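Local coordinates for UBP3-associated protein BRE5 (Saccharomyces cerevisiae, PDB 2QIY) that works with the ubiquitin protease UBP3 in de-ubiquitination, which leads to mono-ubiquitination of sec23, this chain being its NTF2-like domain, at residues E42-N47 against N141-F146; Q20-R25 against Q124-L129. All coordinates share one frame; numbering follows the deposited sequence.

Interaction 1 (E42-N47 against N141-F146); sequences ELTHTN and NDIIRF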
ATOM      1  N   GLU A  42      -9.838   9.673   8.113  1.00 21.80           N
ATOM      2  CA  GLU A  42      -9.287  10.223   6.868  1.00 22.28           C
ATOM      3  C   GLU A  42      -9.433   9.225   5.735  1.00 21.87           C
ATOM      4  O   GLU A  42      -9.106   8.043   5.892  1.00 21.91           O
ATOM      5  CB  GLU A  42      -7.806  10.578   7.049  1.00 22.67           C
ATOM      6  CG  GLU A  42      -7.659  11.535   8.227  1.00 25.89           C
ATOM      7  CD  GLU A  42      -6.356  12.294   8.296  1.00 32.87           C
ATOM      8  OE1 GLU A  42      -5.502  12.212   7.382  1.00 33.93           O
ATOM      9  OE2 GLU A  42      -6.207  13.020   9.304  1.00 37.32           O
ATOM     10  N   LEU A  43      -9.974   9.709   4.612  1.00 20.84           N
ATOM     11  CA  LEU A  43     -10.171   8.903   3.410  1.00 20.73           C
ATOM     12  C   LEU A  43      -9.437   9.520   2.237  1.00 21.22           C
ATOM     13  O   LEU A  43      -9.528  10.740   1.997  1.00 21.60           O
ATOM     14  CB  LEU A  43     -11.672   8.916   3.081  1.00 20.96           C
ATOM     15  CG  LEU A  43     -12.085   8.225   1.783  1.00 20.64           C
ATOM     16  CD1 LEU A  43     -11.833   6.702   1.808  1.00 21.92           C
ATOM     17  CD2 LEU A  43     -13.571   8.510   1.528  1.00 21.83           C
ATOM     18  N   THR A  44      -8.741   8.683   1.477  1.00 20.55           N
ATOM     19  CA  THR A  44      -8.176   9.155   0.192  1.00 20.95           C
ATOM     20  C   THR A  44      -8.699   8.153  -0.802  1.00 21.06           C
ATOM     21  O   THR A  44      -8.309   6.982  -0.778  1.00 21.76           O
ATOM     22  CB  THR A  44      -6.637   9.158   0.264  1.00 21.04           C
ATOM     23  OG1 THR A  44      -6.241  10.142   1.209  1.00 21.23           O
ATOM     24  CG2 THR A  44      -6.023   9.511  -1.102  1.00 21.66           C
ATOM     25  N   HIS A  45      -9.623   8.586  -1.665  1.00 21.71           N
ATOM     26  CA  HIS A  45     -10.388   7.636  -2.478  1.00 20.92           C
ATOM     27  C   HIS A  45     -10.423   8.022  -3.958  1.00 21.07           C
ATOM     28  O   HIS A  45     -10.214   9.164  -4.317  1.00 19.72           O
ATOM     29  CB  HIS A  45     -11.822   7.511  -1.925  1.00 22.23           C
ATOM     30  CG  HIS A  45     -12.501   6.219  -2.269  1.00 23.89           C
ATOM     31  ND1 HIS A  45     -12.184   5.031  -1.644  1.00 23.35           N
ATOM     32  CD2 HIS A  45     -13.490   5.933  -3.146  1.00 23.54           C
ATOM     33  CE1 HIS A  45     -12.937   4.059  -2.139  1.00 23.13           C
ATOM     34  NE2 HIS A  45     -13.756   4.581  -3.037  1.00 22.58           N
ATOM     35  N   THR A  46     -10.726   7.044  -4.794  1.00 20.33           N
ATOM     36  CA  THR A  46     -10.978   7.246  -6.223  1.00 21.28           C
ATOM     37  C   THR A  46     -11.797   8.515  -6.488  1.00 20.63           C
ATOM     38  O   THR A  46     -12.900   8.640  -5.959  1.00 20.74           O
ATOM     39  CB  THR A  46     -11.756   6.063  -6.722  1.00 21.33           C
ATOM     40  OG1 THR A  46     -11.047   4.873  -6.300  1.00 25.12           O
ATOM     41  CG2 THR A  46     -11.880   6.110  -8.278  1.00 23.08           C
ATOM     42  N   ASN A  47     -11.257   9.431  -7.295  1.00 20.30           N
ATOM     43  CA  ASN A  47     -11.961  10.679  -7.520  1.00 21.10           C
ATOM     44  C   ASN A  47     -12.979  10.529  -8.641  1.00 20.74           C
ATOM     45  O   ASN A  47     -12.697  10.826  -9.812  1.00 21.48           O
ATOM     46  CB  ASN A  47     -11.016  11.832  -7.836  1.00 20.50           C
ATOM     47  CG  ASN A  47     -11.757  13.158  -7.909  1.00 22.69           C
ATOM     48  OD1 ASN A  47     -12.968  13.225  -7.646  1.00 22.15           O
ATOM     49  ND2 ASN A  47     -11.040  14.216  -8.277  1.00 23.72           N
ATOM     50  N   ASN A 141      -8.407   5.314   8.942  1.00 20.43           N
ATOM     51  CA  ASN A 141      -7.635   5.673   7.744  1.00 21.04           C
ATOM     52  C   ASN A 141      -7.918   4.708   6.628  1.00 20.44           C
ATOM     53  O   ASN A 141      -8.026   3.489   6.850  1.00 20.44           O
ATOM     54  CB  ASN A 141      -6.120   5.621   8.017  1.00 20.39           C
ATOM     55  CG  ASN A 141      -5.684   6.647   8.984  1.00 21.07           C
ATOM     56  OD1 ASN A 141      -5.275   7.760   8.606  1.00 24.48           O
ATOM     57  ND2 ASN A 141      -5.796   6.323  10.249  1.00 16.97           N
ATOM     58  N   ASP A 142      -8.019   5.255   5.424  1.00 19.81           N
ATOM     59  CA  ASP A 142      -8.355   4.478   4.237  1.00 20.35           C
ATOM     60  C   ASP A 142      -7.746   5.208   3.051  1.00 20.33           C
ATOM     61  O   ASP A 142      -8.203   6.294   2.719  1.00 20.16           O
ATOM     62  CB  ASP A 142      -9.880   4.439   4.128  1.00 20.53           C
ATOM     63  CG  ASP A 142     -10.374   3.676   2.912  1.00 22.10           C
ATOM     64  OD1 ASP A 142      -9.564   3.309   2.039  1.00 22.40           O
ATOM     65  OD2 ASP A 142     -11.610   3.444   2.857  1.00 23.89           O
ATOM     66  N   ILE A 143      -6.697   4.626   2.452  1.00 19.78           N
ATOM     67  CA  ILE A 143      -5.996   5.259   1.311  1.00 20.30           C
ATOM     68  C   ILE A 143      -5.929   4.266   0.169  1.00 19.69           C
ATOM     69  O   ILE A 143      -5.481   3.122   0.360  1.00 20.20           O
ATOM     70  CB  ILE A 143      -4.517   5.618   1.615  1.00 19.88           C
ATOM     71  CG1 ILE A 143      -4.380   6.545   2.836  1.00 21.92           C
ATOM     72  CG2 ILE A 143      -3.831   6.191   0.309  1.00 20.40           C
ATOM     73  CD1 ILE A 143      -2.900   6.730   3.259  1.00 21.78           C
ATOM     74  N   ILE A 144      -6.397   4.661  -1.022  1.00 20.21           N
ATOM     75  CA  ILE A 144      -6.145   3.854  -2.217  1.00 20.39           C
ATOM     76  C   ILE A 144      -5.163   4.575  -3.158  1.00 21.53           C
ATOM     77  O   ILE A 144      -5.192   5.802  -3.293  1.00 21.15           O
ATOM     78  CB  ILE A 144      -7.467   3.483  -2.945  1.00 20.28           C
ATOM     79  CG1 ILE A 144      -7.234   2.407  -4.023  1.00 20.84           C
ATOM     80  CG2 ILE A 144      -8.181   4.746  -3.515  1.00 20.94           C
ATOM     81  CD1 ILE A 144      -8.565   1.752  -4.497  1.00 22.49           C
ATOM     82  N   ARG A 145      -4.298   3.787  -3.792  1.00 20.50           N
ATOM     83  CA  ARG A 145      -3.382   4.321  -4.781  1.00 21.54           C
ATOM     84  C   ARG A 145      -3.443   3.389  -5.996  1.00 21.18           C
ATOM     85  O   ARG A 145      -3.257   2.169  -5.868  1.00 21.39           O
ATOM     86  CB  ARG A 145      -1.943   4.402  -4.221  1.00 20.98           C
ATOM     87  CG  ARG A 145      -0.849   4.518  -5.315  1.00 21.39           C
ATOM     88  CD  ARG A 145      -0.930   5.785  -6.166  1.00 21.64           C
ATOM     89  NE  ARG A 145      -0.829   7.023  -5.371  1.00 22.65           N
ATOM     90  CZ  ARG A 145      -0.727   8.249  -5.901  1.00 23.90           C
ATOM     91  NH1 ARG A 145      -0.676   8.419  -7.235  1.00 25.46           N
ATOM     92  NH2 ARG A 145      -0.618   9.317  -5.109  1.00 25.91           N
ATOM     93  N   PHE A 146      -3.722   3.951  -7.166  1.00 21.35           N
ATOM     94  CA  PHE A 146      -3.661   3.175  -8.405  1.00 21.79           C
ATOM     95  C   PHE A 146      -2.250   3.147  -8.960  1.00 23.47           C
ATOM     96  O   PHE A 146      -1.520   4.136  -8.907  1.00 23.71           O
ATOM     97  CB  PHE A 146      -4.700   3.701  -9.415  1.00 22.55           C
ATOM     98  CG  PHE A 146      -6.087   3.540  -8.912  1.00 20.56           C
ATOM     99  CD1 PHE A 146      -6.743   2.303  -9.034  1.00 21.68           C
ATOM    100  CD2 PHE A 146      -6.739   4.582  -8.257  1.00 21.99           C
ATOM    101  CE1 PHE A 146      -8.029   2.142  -8.519  1.00 21.42           C
ATOM    102  CE2 PHE A 146      -8.029   4.432  -7.733  1.00 22.92           C
ATOM    103  CZ  PHE A 146      -8.689   3.197  -7.868  1.00 22.31           C
TER
HETATM  104  O   HOH W   1      -9.776   4.706  -0.267  1.00 18.53           O
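T44 takes the middle of this parallel strand pair, its N-H and C=O both bonded to strand 141-146. T44 N gives a nearly straight bond to D142 O at 2.7 Å, and T44 O accepts from I144 N at 3.0 Å. The bond from D142 N to E42 O is weak. The amide of Q95 of the second subunit adds a further bond to D142 O and another to T44 OG1, while Y96 N of that subunit holds E42 OE1.

On the face of L43 and D142, a water bridges T44 O, D142 OD1 (2.7 Å) and H45 ND1 (2.8 Å). The D142 side chain runs beside that of L43, with CD1 of L43 3.4 Å from D142 OD2, an oxygen bonded to the hydroxyls of Y37 and Y22. Further on, T46 OG1 sits at the edge of the F146 ring, in its plane, 3.3 Å from CZ. With CG2 in the crowded position between its backbone N and carbonyl carbon, I144 packs that methyl against T44 O and T46 N. A buried carboxylate gripped by two hydroxyls and a water is likely to have its negative charge stabilised by these partners.

Interaction 2 (Q20-R25 against Q124-L129); sequences QNYYER and QTFILL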
ATOM      1  N   GLN A  20     -13.636  -8.140   3.077  1.00 25.94           N
ATOM      2  CA  GLN A  20     -14.787  -8.671   2.343  1.00 27.77           C
ATOM      3  C   GLN A  20     -16.034  -7.840   2.640  1.00 27.52           C
ATOM      4  O   GLN A  20     -16.738  -7.431   1.718  1.00 27.89           O
ATOM      5  CB  GLN A  20     -14.993 -10.172   2.595  1.00 27.64           C
ATOM      6  CG  GLN A  20     -15.712 -10.826   1.411  1.00 30.92           C
ATOM      7  CD  GLN A  20     -15.709 -12.352   1.436  1.00 30.50           C
ATOM      8  OE1 GLN A  20     -15.057 -12.985   2.268  1.00 33.26           O
ATOM      9  NE2 GLN A  20     -16.451 -12.949   0.506  1.00 35.52           N
ATOM     10  N   ASN A  21     -16.259  -7.533   3.918  1.00 27.63           N
ATOM     11  CA  ASN A  21     -17.397  -6.701   4.336  1.00 28.14           C
ATOM     12  C   ASN A  21     -17.388  -5.270   3.781  1.00 27.60           C
ATOM     13  O   ASN A  21     -18.431  -4.762   3.347  1.00 27.58           O
ATOM     14  CB  ASN A  21     -17.538  -6.692   5.858  1.00 28.73           C
ATOM     15  CG  ASN A  21     -17.969  -8.050   6.413  1.00 30.23           C
ATOM     16  OD1 ASN A  21     -18.610  -8.845   5.719  1.00 33.12           O
ATOM     17  ND2 ASN A  21     -17.610  -8.321   7.662  1.00 30.48           N
ATOM     18  N   TYR A  22     -16.207  -4.651   3.765  1.00 26.25           N
ATOM     19  CA  TYR A  22     -16.006  -3.302   3.224  1.00 25.89           C
ATOM     20  C   TYR A  22     -16.382  -3.205   1.739  1.00 25.52           C
ATOM     21  O   TYR A  22     -17.139  -2.320   1.341  1.00 25.28           O
ATOM     22  CB  TYR A  22     -14.536  -2.927   3.402  1.00 25.56           C
ATOM     23  CG  TYR A  22     -14.110  -1.621   2.786  1.00 25.23           C
ATOM     24  CD1 TYR A  22     -14.194  -0.440   3.506  1.00 27.12           C
ATOM     25  CD2 TYR A  22     -13.571  -1.574   1.499  1.00 23.95           C
ATOM     26  CE1 TYR A  22     -13.765   0.766   2.949  1.00 26.79           C
ATOM     27  CE2 TYR A  22     -13.130  -0.367   0.922  1.00 24.57           C
ATOM     28  CZ  TYR A  22     -13.239   0.803   1.655  1.00 25.46           C
ATOM     29  OH  TYR A  22     -12.819   1.987   1.102  1.00 25.48           O
ATOM     30  N   TYR A  23     -15.853  -4.108   0.917  1.00 25.14           N
ATOM     31  CA  TYR A  23     -16.138  -4.007  -0.516  1.00 25.65           C
ATOM     32  C   TYR A  23     -17.555  -4.395  -0.858  1.00 26.15           C
ATOM     33  O   TYR A  23     -18.157  -3.834  -1.779  1.00 26.08           O
ATOM     34  CB  TYR A  23     -15.135  -4.784  -1.357  1.00 25.40           C
ATOM     35  CG  TYR A  23     -13.726  -4.240  -1.275  1.00 25.78           C
ATOM     36  CD1 TYR A  23     -13.389  -2.990  -1.818  1.00 24.32           C
ATOM     37  CD2 TYR A  23     -12.715  -4.988  -0.666  1.00 24.39           C
ATOM     38  CE1 TYR A  23     -12.065  -2.491  -1.731  1.00 25.47           C
ATOM     39  CE2 TYR A  23     -11.409  -4.516  -0.592  1.00 25.07           C
ATOM     40  CZ  TYR A  23     -11.089  -3.272  -1.118  1.00 25.15           C
ATOM     41  OH  TYR A  23      -9.797  -2.817  -1.041  1.00 26.99           O
ATOM     42  N   GLU A  24     -18.121  -5.316  -0.093  1.00 26.36           N
ATOM     43  CA  GLU A  24     -19.468  -5.737  -0.391  1.00 28.16           C
ATOM     44  C   GLU A  24     -20.477  -4.679   0.040  1.00 27.97           C
ATOM     45  O   GLU A  24     -21.524  -4.548  -0.589  1.00 28.33           O
ATOM     46  CB  GLU A  24     -19.745  -7.122   0.173  1.00 27.62           C
ATOM     47  CG  GLU A  24     -18.991  -8.225  -0.604  1.00 28.38           C
ATOM     48  CD  GLU A  24     -19.183  -9.617  -0.008  1.00 30.54           C
ATOM     49  OE1 GLU A  24     -19.668  -9.718   1.144  1.00 32.64           O
ATOM     50  OE2 GLU A  24     -18.875 -10.615  -0.707  1.00 32.62           O
ATOM     51  N   ARG A  25     -20.142  -3.902   1.080  1.00 27.64           N
ATOM     52  CA  ARG A  25     -20.995  -2.785   1.512  1.00 27.69           C
ATOM     53  C   ARG A  25     -21.113  -1.726   0.423  1.00 26.93           C
ATOM     54  O   ARG A  25     -22.137  -1.035   0.335  1.00 26.66           O
ATOM     55  CB  ARG A  25     -20.484  -2.137   2.814  1.00 27.80           C
ATOM     56  CG  ARG A  25     -20.735  -2.972   4.042  1.00 31.60           C
ATOM     57  CD  ARG A  25     -20.511  -2.157   5.307  1.00 37.23           C
ATOM     58  NE  ARG A  25     -19.169  -2.325   5.870  1.00 42.69           N
ATOM     59  CZ  ARG A  25     -18.194  -1.430   5.779  1.00 43.76           C
ATOM     60  NH1 ARG A  25     -18.396  -0.275   5.148  1.00 47.76           N
ATOM     61  NH2 ARG A  25     -17.014  -1.677   6.337  1.00 43.16           N
ATOM     62  N   GLN A 124      -4.469  -0.644  -1.399  1.00 22.05           N
ATOM     63  CA  GLN A 124      -5.338   0.116  -0.503  1.00 22.52           C
ATOM     64  C   GLN A 124      -4.930  -0.213   0.924  1.00 22.76           C
ATOM     65  O   GLN A 124      -4.767  -1.389   1.264  1.00 22.90           O
ATOM     66  CB  GLN A 124      -6.832  -0.201  -0.732  1.00 22.94           C
ATOM     67  CG  GLN A 124      -7.796   0.700   0.103  1.00 23.17           C
ATOM     68  CD  GLN A 124      -9.246   0.710  -0.402  1.00 23.84           C
ATOM     69  OE1 GLN A 124     -10.099   1.456   0.120  1.00 27.25           O
ATOM     70  NE2 GLN A 124      -9.532  -0.093  -1.409  1.00 23.56           N
ATOM     71  N   THR A 125      -4.789   0.821   1.757  1.00 21.95           N
ATOM     72  CA  THR A 125      -4.343   0.618   3.127  1.00 22.54           C
ATOM     73  C   THR A 125      -5.384   1.149   4.084  1.00 21.56           C
ATOM     74  O   THR A 125      -5.963   2.202   3.836  1.00 21.29           O
ATOM     75  CB  THR A 125      -3.001   1.340   3.349  1.00 23.30           C
ATOM     76  OG1 THR A 125      -2.012   0.639   2.586  1.00 26.50           O
ATOM     77  CG2 THR A 125      -2.605   1.303   4.777  1.00 24.81           C
ATOM     78  N   PHE A 126      -5.609   0.414   5.166  1.00 19.95           N
ATOM     79  CA  PHE A 126      -6.560   0.797   6.221  1.00 20.47           C
ATOM     80  C   PHE A 126      -5.911   0.757   7.588  1.00 20.90           C
ATOM     81  O   PHE A 126      -4.991  -0.046   7.832  1.00 20.45           O
ATOM     82  CB  PHE A 126      -7.672  -0.238   6.296  1.00 20.90           C
ATOM     83  CG  PHE A 126      -8.403  -0.446   5.005  1.00 20.80           C
ATOM     84  CD1 PHE A 126      -7.930  -1.381   4.069  1.00 22.72           C
ATOM     85  CD2 PHE A 126      -9.591   0.258   4.735  1.00 21.32           C
ATOM     86  CE1 PHE A 126      -8.624  -1.590   2.878  1.00 23.79           C
ATOM     87  CE2 PHE A 126     -10.297   0.021   3.549  1.00 21.84           C
ATOM     88  CZ  PHE A 126      -9.798  -0.898   2.628  1.00 21.87           C
ATOM     89  N   ILE A 127      -6.413   1.593   8.495  1.00 20.05           N
ATOM     90  CA  ILE A 127      -6.117   1.435   9.923  1.00 20.76           C
ATOM     91  C   ILE A 127      -7.447   1.272  10.656  1.00 20.77           C
ATOM     92  O   ILE A 127      -8.368   2.075  10.458  1.00 20.59           O
ATOM     93  CB  ILE A 127      -5.324   2.621  10.528  1.00 20.49           C
ATOM     94  CG1 ILE A 127      -3.958   2.717   9.865  1.00 23.16           C
ATOM     95  CG2 ILE A 127      -5.137   2.417  12.057  1.00 21.92           C
ATOM     96  CD1 ILE A 127      -3.075   1.611  10.230  1.00 32.28           C
ATOM     97  N   LEU A 128      -7.536   0.205  11.439  1.00 20.49           N
ATOM     98  CA  LEU A 128      -8.712  -0.123  12.248  1.00 20.59           C
ATOM     99  C   LEU A 128      -8.398   0.140  13.715  1.00 21.32           C
ATOM    100  O   LEU A 128      -7.400  -0.356  14.255  1.00 21.14           O
ATOM    101  CB  LEU A 128      -9.104  -1.596  12.080  1.00 21.06           C
ATOM    102  CG  LEU A 128      -9.287  -2.110  10.649  1.00 23.09           C
ATOM    103  CD1 LEU A 128      -9.893  -3.497  10.721  1.00 24.27           C
ATOM    104  CD2 LEU A 128     -10.176  -1.168   9.844  1.00 25.25           C
ATOM    105  N   LEU A 129      -9.279   0.898  14.357  1.00 21.85           N
ATOM    106  CA  LEU A 129      -9.125   1.253  15.762  1.00 23.03           C
ATOM    107  C   LEU A 129     -10.225   0.555  16.588  1.00 24.23           C
ATOM    108  O   LEU A 129     -11.406   0.694  16.285  1.00 23.32           O
ATOM    109  CB  LEU A 129      -9.259   2.771  15.900  1.00 22.85           C
ATOM    110  CG  LEU A 129      -9.223   3.342  17.324  1.00 23.97           C
ATOM    111  CD1 LEU A 129      -7.820   3.341  17.857  1.00 25.83           C
ATOM    112  CD2 LEU A 129      -9.770   4.755  17.300  1.00 24.05           C
TER
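The Y22 ring presents one face to the edge of F126 in a T-shaped stack, with ring centroids 4.8 Å apart and planes at 78°. CE2 of F126 stands 3.5 Å above the Y22 plane, offset toward the rim, and comes within 3.6 Å of both CZ and CE1. At the edge of the same tyrosine lies CE1 of Y23, whose own ring carries CD2 of Y22 over the centre of one face, so the consecutive tyrosines are themselves turned edge against face. CB of Y22 points toward the strand, and CG is anti to the backbone N (chi1 174°).

Here helix 11-28 packs across the concave face of the curved sheet, as in the cone-like alpha+beta fold of the NTF2 family, where a curved sheet wraps a long helix; the local axes are 12.6 Å apart and run at 113° to each other. F18, one helical turn before Y22, adds another edge-to-face pair with F126.

Beside this aromatic cluster, the extended side chain of Q124 brings its amide tip to tip with both tyrosines, its plane turned steeply from both rings. The Y22 hydroxyl bonds to the D142 carboxylate. An alanine in place of Y22 would probably leave the F126 edge facing a gap and deprive the D142 carboxylate of one of its hydroxyl partners. Y23 also packs on L87 of strand 85-97.

Both contacts are buried and centre on the same sheet, in which strands 137-147 and 120-130 are neighbours. Interaction 1 joins two strands within it, through backbone bonds and a hydrated carboxylate; interaction 2 sets the helix on its concave face through aromatic side chains, with no backbone bonding between its segments. They meet directly, through the shared Y22-D142 bond and through I143 O, which probably accepts from T125 N. Both also reach the second subunit, but differently. In 42-47/141-146 polar groups and R145, salt-bridged to D93 of that subunit, take part; in 124-129 it is T125 and I127, by packing. Segment 20-25 in addition packs on the chain of another protein.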